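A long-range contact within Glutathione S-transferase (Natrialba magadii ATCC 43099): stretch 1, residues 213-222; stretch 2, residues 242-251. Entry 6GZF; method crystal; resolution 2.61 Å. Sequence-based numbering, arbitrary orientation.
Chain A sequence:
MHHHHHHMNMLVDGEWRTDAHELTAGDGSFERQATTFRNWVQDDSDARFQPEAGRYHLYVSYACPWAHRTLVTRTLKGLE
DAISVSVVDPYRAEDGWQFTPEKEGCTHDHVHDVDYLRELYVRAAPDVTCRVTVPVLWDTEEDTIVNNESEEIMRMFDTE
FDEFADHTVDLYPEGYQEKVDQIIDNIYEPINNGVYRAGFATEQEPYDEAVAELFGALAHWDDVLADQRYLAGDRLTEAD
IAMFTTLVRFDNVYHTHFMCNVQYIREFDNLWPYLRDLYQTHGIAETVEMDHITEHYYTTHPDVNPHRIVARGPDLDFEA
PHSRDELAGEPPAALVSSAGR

Stretch 1 213-222: ELFGALAHWD
Stretch 2 242-251: AMFTTLVRFD

How are the two backbones arranged? Residues 213-222 lie within a single helix, with phi near -70° and backbone hydrogen bonds such as Leu218 N to Leu214 O (2.9 Å) and Trp221 N to Ala217 O (3.2 Å). Stretch 2 is already helical at Ala242, in a helix that begins earlier in the chain, and Phe250 and Asp251 are helical again. The two segments cross at a steep angle. Met243 meets Trp221, and Phe250 meets Leu214, Phe215 and Leu218. The register is set by Leu218 and Leu247, whose CA atoms are 9.7 Å apart, a spacing that leaves the contact to side chains; 268 Å² is buried in all, and no hydrogen bond crosses.

What does the first turn of stretch 2 contribute? Met243 points toward stretch 1 and reaches out with chi1 t (-177°), chi2 p (71°) and chi3 at 108°, bringing its CE to 3.9 Å from Trp221 CD1. Trp221, itself pointing toward stretch 2, has chi1 m (-68°) and chi2 112°. The methyl approaches the indole obliquely, an apolar contact that excludes water from both groups.

How does Leu247 join in when its CA-to-CB bond points sideways? Its chi1 of -99° lies between wells and chi2 is p (56°), and the end of the side chain comes nearer: CD1 stands 4.2 Å from Leu218 CD2. Leu218 points toward stretch 2 with chi1 m (-71°) and chi2 t (172°). Leu247 N donates a hydrogen bond to Met243 O (3.1 Å), which ties this residue to the preceding turn. Just beyond, Arg249 has phi/psi of -108°/1°, and its NH1 donates to Thr245 O at 3.0 Å, within stretch 2 rather than across the contact.

Why does Phe250 dominate the contact? It loses 77 Å² to stretch 1, the largest share of any residue here, because its ring touches three side chains. It points toward stretch 1 with chi1 t (-159°) and chi2 -79°. Leu214, with chi1 t (169°) and chi2 p (57°), places CD2 4.0 Å from Phe250 CE2, near the plane of the ring at its edge. Leu218 CD1 approaches the same CE2 obliquely at 3.9 Å, so Leu218 touches both Leu247 and Phe250. Phe215 starts sideways, but chi1 m (-76°) and chi2 -88° carry its ring inward until its CZ is 3.5 Å from Phe250 CZ. The two ring planes are at 88° with centroids 5.7 Å apart, an oblique aromatic pair in closest contact at their CZ atoms.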

ATOM      1  N   GLU A 213      -1.479 -11.337 -13.189  1.00 22.42           N
ATOM      2  CA  GLU A 213      -0.611 -11.332 -14.362  1.00 28.29           C
ATOM      3  C   GLU A 213       0.735 -10.680 -14.066  1.00 25.63           C
ATOM      4  O   GLU A 213       1.771 -11.123 -14.563  1.00 23.45           O
ATOM      5  CB  GLU A 213      -1.292 -10.610 -15.526  1.00 28.50           C
ATOM      6  CG  GLU A 213      -2.318 -11.448 -16.268  1.00 31.82           C
ATOM      7  CD  GLU A 213      -1.877 -11.787 -17.680  1.00 49.14           C
ATOM      8  OE1 GLU A 213      -0.921 -11.152 -18.175  1.00 48.35           O
ATOM      9  OE2 GLU A 213      -2.486 -12.688 -18.296  1.00 58.69           O
ATOM     10  N   LEU A 214       0.711  -9.628 -13.253  1.00 26.50           N
ATOM     11  CA  LEU A 214       1.913  -8.872 -12.918  1.00 19.40           C
ATOM     12  C   LEU A 214       2.951  -9.720 -12.191  1.00 21.15           C
ATOM     13  O   LEU A 214       4.074  -9.885 -12.668  1.00 25.59           O
ATOM     14  CB  LEU A 214       1.550  -7.655 -12.064  1.00 21.76           C
ATOM     15  CG  LEU A 214       2.677  -6.870 -11.387  1.00 20.15           C
ATOM     16  CD1 LEU A 214       3.690  -6.361 -12.402  1.00 16.94           C
ATOM     17  CD2 LEU A 214       2.097  -5.718 -10.582  1.00 20.30           C
ATOM     18  N   PHE A 215       2.574 -10.253 -11.033  1.00 21.55           N
ATOM     19  CA  PHE A 215       3.499 -11.029 -10.217  1.00 20.22           C
ATOM     20  C   PHE A 215       3.795 -12.386 -10.843  1.00 21.65           C
ATOM     21  O   PHE A 215       4.793 -13.028 -10.512  1.00 17.54           O
ATOM     22  CB  PHE A 215       2.944 -11.197  -8.803  1.00 17.40           C
ATOM     23  CG  PHE A 215       3.071  -9.961  -7.961  1.00 24.78           C
ATOM     24  CD1 PHE A 215       4.217  -9.729  -7.218  1.00 21.59           C
ATOM     25  CD2 PHE A 215       2.054  -9.022  -7.928  1.00 24.52           C
ATOM     26  CE1 PHE A 215       4.341  -8.588  -6.447  1.00 26.41           C
ATOM     27  CE2 PHE A 215       2.173  -7.878  -7.159  1.00 27.77           C
ATOM     28  CZ  PHE A 215       3.319  -7.662  -6.418  1.00 30.00           C
ATOM     29  N   GLY A 216       2.926 -12.819 -11.749  1.00 23.42           N
ATOM     30  CA  GLY A 216       3.191 -14.006 -12.536  1.00 16.99           C
ATOM     31  C   GLY A 216       4.317 -13.721 -13.508  1.00 22.68           C
ATOM     32  O   GLY A 216       5.232 -14.529 -13.675  1.00 28.46           O
ATOM     33  N   ALA A 217       4.252 -12.553 -14.142  1.00 24.92           N
ATOM     34  CA  ALA A 217       5.282 -12.120 -15.079  1.00 24.11           C
ATOM     35  C   ALA A 217       6.611 -11.882 -14.370  1.00 30.37           C
ATOM     36  O   ALA A 217       7.673 -12.223 -14.891  1.00 32.91           O
ATOM     37  CB  ALA A 217       4.837 -10.862 -15.808  1.00 14.57           C
ATOM     38  N   LEU A 218       6.543 -11.293 -13.180  1.00 28.23           N
ATOM     39  CA  LEU A 218       7.737 -11.006 -12.393  1.00 27.57           C
ATOM     40  C   LEU A 218       8.431 -12.289 -11.946  1.00 30.00           C
ATOM     41  O   LEU A 218       9.660 -12.354 -11.892  1.00 31.82           O
ATOM     42  CB  LEU A 218       7.382 -10.149 -11.177  1.00 24.27           C
ATOM     43  CG  LEU A 218       6.992  -8.700 -11.472  1.00 22.56           C
ATOM     44  CD1 LEU A 218       6.477  -8.014 -10.217  1.00 20.44           C
ATOM     45  CD2 LEU A 218       8.174  -7.940 -12.058  1.00 18.81           C
ATOM     46  N   ALA A 219       7.638 -13.307 -11.628  1.00 23.65           N
ATOM     47  CA  ALA A 219       8.179 -14.590 -11.196  1.00 23.11           C
ATOM     48  C   ALA A 219       8.864 -15.310 -12.353  1.00 29.30           C
ATOM     49  O   ALA A 219       9.852 -16.019 -12.155  1.00 29.35           O
ATOM     50  CB  ALA A 219       7.080 -15.458 -10.606  1.00 24.38           C
ATOM     51  N   HIS A 220       8.334 -15.124 -13.557  1.00 25.39           N
ATOM     52  CA  HIS A 220       8.904 -15.746 -14.747  1.00 29.08           C
ATOM     53  C   HIS A 220      10.298 -15.204 -15.034  1.00 34.98           C
ATOM     54  O   HIS A 220      11.254 -15.968 -15.170  1.00 32.08           O
ATOM     55  CB  HIS A 220       7.999 -15.523 -15.961  1.00 28.85           C
ATOM     56  CG  HIS A 220       8.679 -15.768 -17.272  1.00 32.41           C
ATOM     57  ND1 HIS A 220       9.305 -16.958 -17.577  1.00 31.56           N
ATOM     58  CD2 HIS A 220       8.835 -14.972 -18.357  1.00 32.85           C
ATOM     59  CE1 HIS A 220       9.815 -16.884 -18.793  1.00 29.90           C
ATOM     60  NE2 HIS A 220       9.544 -15.691 -19.289  1.00 27.24           N
ATOM     61  N   TRP A 221      10.409 -13.883 -15.116  1.00 30.18           N
ATOM     62  CA  TRP A 221      11.682 -13.243 -15.423  1.00 25.68           C
ATOM     63  C   TRP A 221      12.672 -13.374 -14.272  1.00 28.26           C
ATOM     64  O   TRP A 221      13.874 -13.198 -14.457  1.00 28.89           O
ATOM     65  CB  TRP A 221      11.471 -11.769 -15.774  1.00 25.05           C
ATOM     66  CG  TRP A 221      10.750 -11.571 -17.073  1.00 29.62           C
ATOM     67  CD1 TRP A 221       9.494 -11.069 -17.246  1.00 25.16           C
ATOM     68  CD2 TRP A 221      11.240 -11.889 -18.381  1.00 26.27           C
ATOM     69  NE1 TRP A 221       9.173 -11.047 -18.581  1.00 32.38           N
ATOM     70  CE2 TRP A 221      10.227 -11.546 -19.300  1.00 26.07           C
ATOM     71  CE3 TRP A 221      12.436 -12.428 -18.866  1.00 25.52           C
ATOM     72  CZ2 TRP A 221      10.375 -11.723 -20.673  1.00 20.85           C
ATOM     73  CZ3 TRP A 221      12.581 -12.604 -20.230  1.00 26.40           C
ATOM     74  CH2 TRP A 221      11.555 -12.252 -21.117  1.00 18.85           C
ATOM     75  N   ASP A 222      12.165 -13.685 -13.083  1.00 23.33           N
ATOM     76  CA  ASP A 222      13.031 -13.915 -11.935  1.00 26.24           C
ATOM     77  C   ASP A 222      13.781 -15.231 -12.101  1.00 29.44           C
ATOM     78  O   ASP A 222      14.959 -15.333 -11.757  1.00 37.74           O
ATOM     79  CB  ASP A 222      12.225 -13.921 -10.635  1.00 29.07           C
ATOM     80  CG  ASP A 222      13.105 -14.032  -9.404  1.00 38.84           C
ATOM     81  OD1 ASP A 222      13.808 -13.049  -9.084  1.00 27.46           O
ATOM     82  OD2 ASP A 222      13.095 -15.101  -8.758  1.00 37.14           O
ATOM     83  N   ALA A 242      13.521  -0.778 -20.096  1.00 20.34           N
ATOM     84  CA  ALA A 242      12.071  -0.823 -19.950  1.00 22.88           C
ATOM     85  C   ALA A 242      11.682  -1.440 -18.609  1.00 17.87           C
ATOM     86  O   ALA A 242      10.815  -0.924 -17.904  1.00 18.33           O
ATOM     87  CB  ALA A 242      11.447  -1.603 -21.095  1.00 18.82           C
ATOM     88  N   MET A 243      12.338  -2.543 -18.263  1.00 15.99           N
ATOM     89  CA  MET A 243      12.082  -3.239 -17.007  1.00 17.29           C
ATOM     90  C   MET A 243      12.515  -2.409 -15.801  1.00 17.72           C
ATOM     91  O   MET A 243      11.821  -2.364 -14.784  1.00 14.72           O
ATOM     92  CB  MET A 243      12.804  -4.589 -16.996  1.00 13.94           C
ATOM     93  CG  MET A 243      12.553  -5.428 -15.753  1.00 18.34           C
ATOM     94  SD  MET A 243      10.878  -6.084 -15.675  1.00 20.67           S
ATOM     95  CE  MET A 243      11.182  -7.819 -16.002  1.00 15.66           C
ATOM     96  N   PHE A 244      13.663  -1.751 -15.930  1.00 20.18           N
ATOM     97  CA  PHE A 244      14.273  -1.010 -14.829  1.00 15.15           C
ATOM     98  C   PHE A 244      13.409   0.138 -14.310  1.00 16.94           C
ATOM     99  O   PHE A 244      13.283   0.325 -13.101  1.00 19.83           O
ATOM    100  CB  PHE A 244      15.640  -0.469 -15.259  1.00 20.41           C
ATOM    101  CG  PHE A 244      16.220   0.546 -14.315  1.00 19.86           C
ATOM    102  CD1 PHE A 244      16.831   0.147 -13.138  1.00 19.65           C
ATOM    103  CD2 PHE A 244      16.168   1.897 -14.613  1.00 14.49           C
ATOM    104  CE1 PHE A 244      17.366   1.080 -12.270  1.00 20.72           C
ATOM    105  CE2 PHE A 244      16.701   2.833 -13.749  1.00 24.15           C
ATOM    106  CZ  PHE A 244      17.301   2.425 -12.578  1.00 23.20           C
ATOM    107  N   THR A 245      12.819   0.904 -15.222  1.00 13.66           N
ATOM    108  CA  THR A 245      12.051   2.085 -14.839  1.00 14.81           C
ATOM    109  C   THR A 245      10.767   1.722 -14.097  1.00 16.22           C
ATOM    110  O   THR A 245      10.189   2.556 -13.401  1.00 17.78           O
ATOM    111  CB  THR A 245      11.699   2.943 -16.065  1.00 18.53           C
ATOM    112  OG1 THR A 245      11.045   2.133 -17.049  1.00 21.93           O
ATOM    113  CG2 THR A 245      12.959   3.541 -16.670  1.00 21.73           C
ATOM    114  N   THR A 246      10.324   0.478 -14.249  1.00 19.98           N
ATOM    115  CA  THR A 246       9.177  -0.016 -13.500  1.00 16.91           C
ATOM    116  C   THR A 246       9.623  -0.529 -12.136  1.00 19.41           C
ATOM    117  O   THR A 246       9.076  -0.140 -11.104  1.00 18.00           O
ATOM    118  CB  THR A 246       8.442  -1.143 -14.251  1.00 16.84           C
ATOM    119  OG1 THR A 246       7.934  -0.642 -15.495  1.00 14.48           O
ATOM    120  CG2 THR A 246       7.288  -1.675 -13.416  1.00 14.84           C
ATOM    121  N   LEU A 247      10.627  -1.402 -12.146  1.00 18.37           N
ATOM    122  CA  LEU A 247      11.160  -2.007 -10.929  1.00 18.61           C
ATOM    123  C   LEU A 247      11.649  -0.971  -9.922  1.00 22.73           C
ATOM    124  O   LEU A 247      11.445  -1.123  -8.718  1.00 28.29           O
ATOM    125  CB  LEU A 247      12.303  -2.964 -11.272  1.00 14.95           C
ATOM    126  CG  LEU A 247      11.982  -4.458 -11.334  1.00 19.77           C
ATOM    127  CD1 LEU A 247      10.865  -4.736 -12.325  1.00 18.96           C
ATOM    128  CD2 LEU A 247      13.229  -5.252 -11.691  1.00 24.33           C
ATOM    129  N   VAL A 248      12.290   0.082 -10.422  1.00 19.58           N
ATOM    130  CA  VAL A 248      12.881   1.105  -9.566  1.00 20.17           C
ATOM    131  C   VAL A 248      11.809   1.878  -8.793  1.00 19.67           C
ATOM    132  O   VAL A 248      12.096   2.506  -7.775  1.00 23.96           O
ATOM    133  CB  VAL A 248      13.748   2.092 -10.391  1.00 17.37           C
ATOM    134  CG1 VAL A 248      12.869   3.053 -11.180  1.00 15.55           C
ATOM    135  CG2 VAL A 248      14.706   2.857  -9.488  1.00 17.92           C
ATOM    136  N   ARG A 249      10.570   1.809  -9.270  1.00 17.68           N
ATOM    137  CA  ARG A 249       9.468   2.535  -8.648  1.00 21.37           C
ATOM    138  C   ARG A 249       8.504   1.612  -7.908  1.00 17.81           C
ATOM    139  O   ARG A 249       7.513   2.069  -7.338  1.00 25.06           O
ATOM    140  CB  ARG A 249       8.697   3.331  -9.703  1.00 17.23           C
ATOM    141  CG  ARG A 249       9.474   4.482 -10.308  1.00 19.93           C
ATOM    142  CD  ARG A 249       8.703   5.126 -11.448  1.00 18.37           C
ATOM    143  NE  ARG A 249       9.271   6.416 -11.825  1.00 18.03           N
ATOM    144  CZ  ARG A 249      10.315   6.566 -12.634  1.00 23.64           C
ATOM    145  NH1 ARG A 249      10.914   5.502 -13.152  1.00 23.16           N
ATOM    146  NH2 ARG A 249      10.763   7.779 -12.921  1.00 26.69           N
ATOM    147  N   PHE A 250       8.801   0.318  -7.913  1.00 17.18           N
ATOM    148  CA  PHE A 250       7.856  -0.679  -7.421  1.00 26.26           C
ATOM    149  C   PHE A 250       7.687  -0.655  -5.902  1.00 23.53           C
ATOM    150  O   PHE A 250       6.566  -0.572  -5.402  1.00 23.50           O
ATOM    151  CB  PHE A 250       8.290  -2.077  -7.868  1.00 26.61           C
ATOM    152  CG  PHE A 250       7.180  -3.095  -7.852  1.00 22.06           C
ATOM    153  CD1 PHE A 250       6.776  -3.687  -6.668  1.00 23.20           C
ATOM    154  CD2 PHE A 250       6.546  -3.461  -9.026  1.00 22.03           C
ATOM    155  CE1 PHE A 250       5.758  -4.621  -6.656  1.00 25.85           C
ATOM    156  CE2 PHE A 250       5.528  -4.394  -9.020  1.00 23.67           C
ATOM    157  CZ  PHE A 250       5.133  -4.974  -7.833  1.00 25.70           C
ATOM    158  N   ASP A 251       8.795  -0.731  -5.173  1.00 22.95           N
ATOM    159  CA  ASP A 251       8.741  -0.894  -3.722  1.00 25.09           C
ATOM    160  C   ASP A 251       8.464   0.405  -2.969  1.00 23.55           C
ATOM    161  O   ASP A 251       8.073   0.375  -1.803  1.00 23.17           O
ATOM    162  CB  ASP A 251      10.046  -1.514  -3.218  1.00 28.64           C
ATOM    163  CG  ASP A 251      10.190  -2.968  -3.623  1.00 25.84           C
ATOM    164  OD1 ASP A 251       9.398  -3.425  -4.475  1.00 26.23           O
ATOM    165  OD2 ASP A 251      11.088  -3.653  -3.090  1.00 24.90           O
TER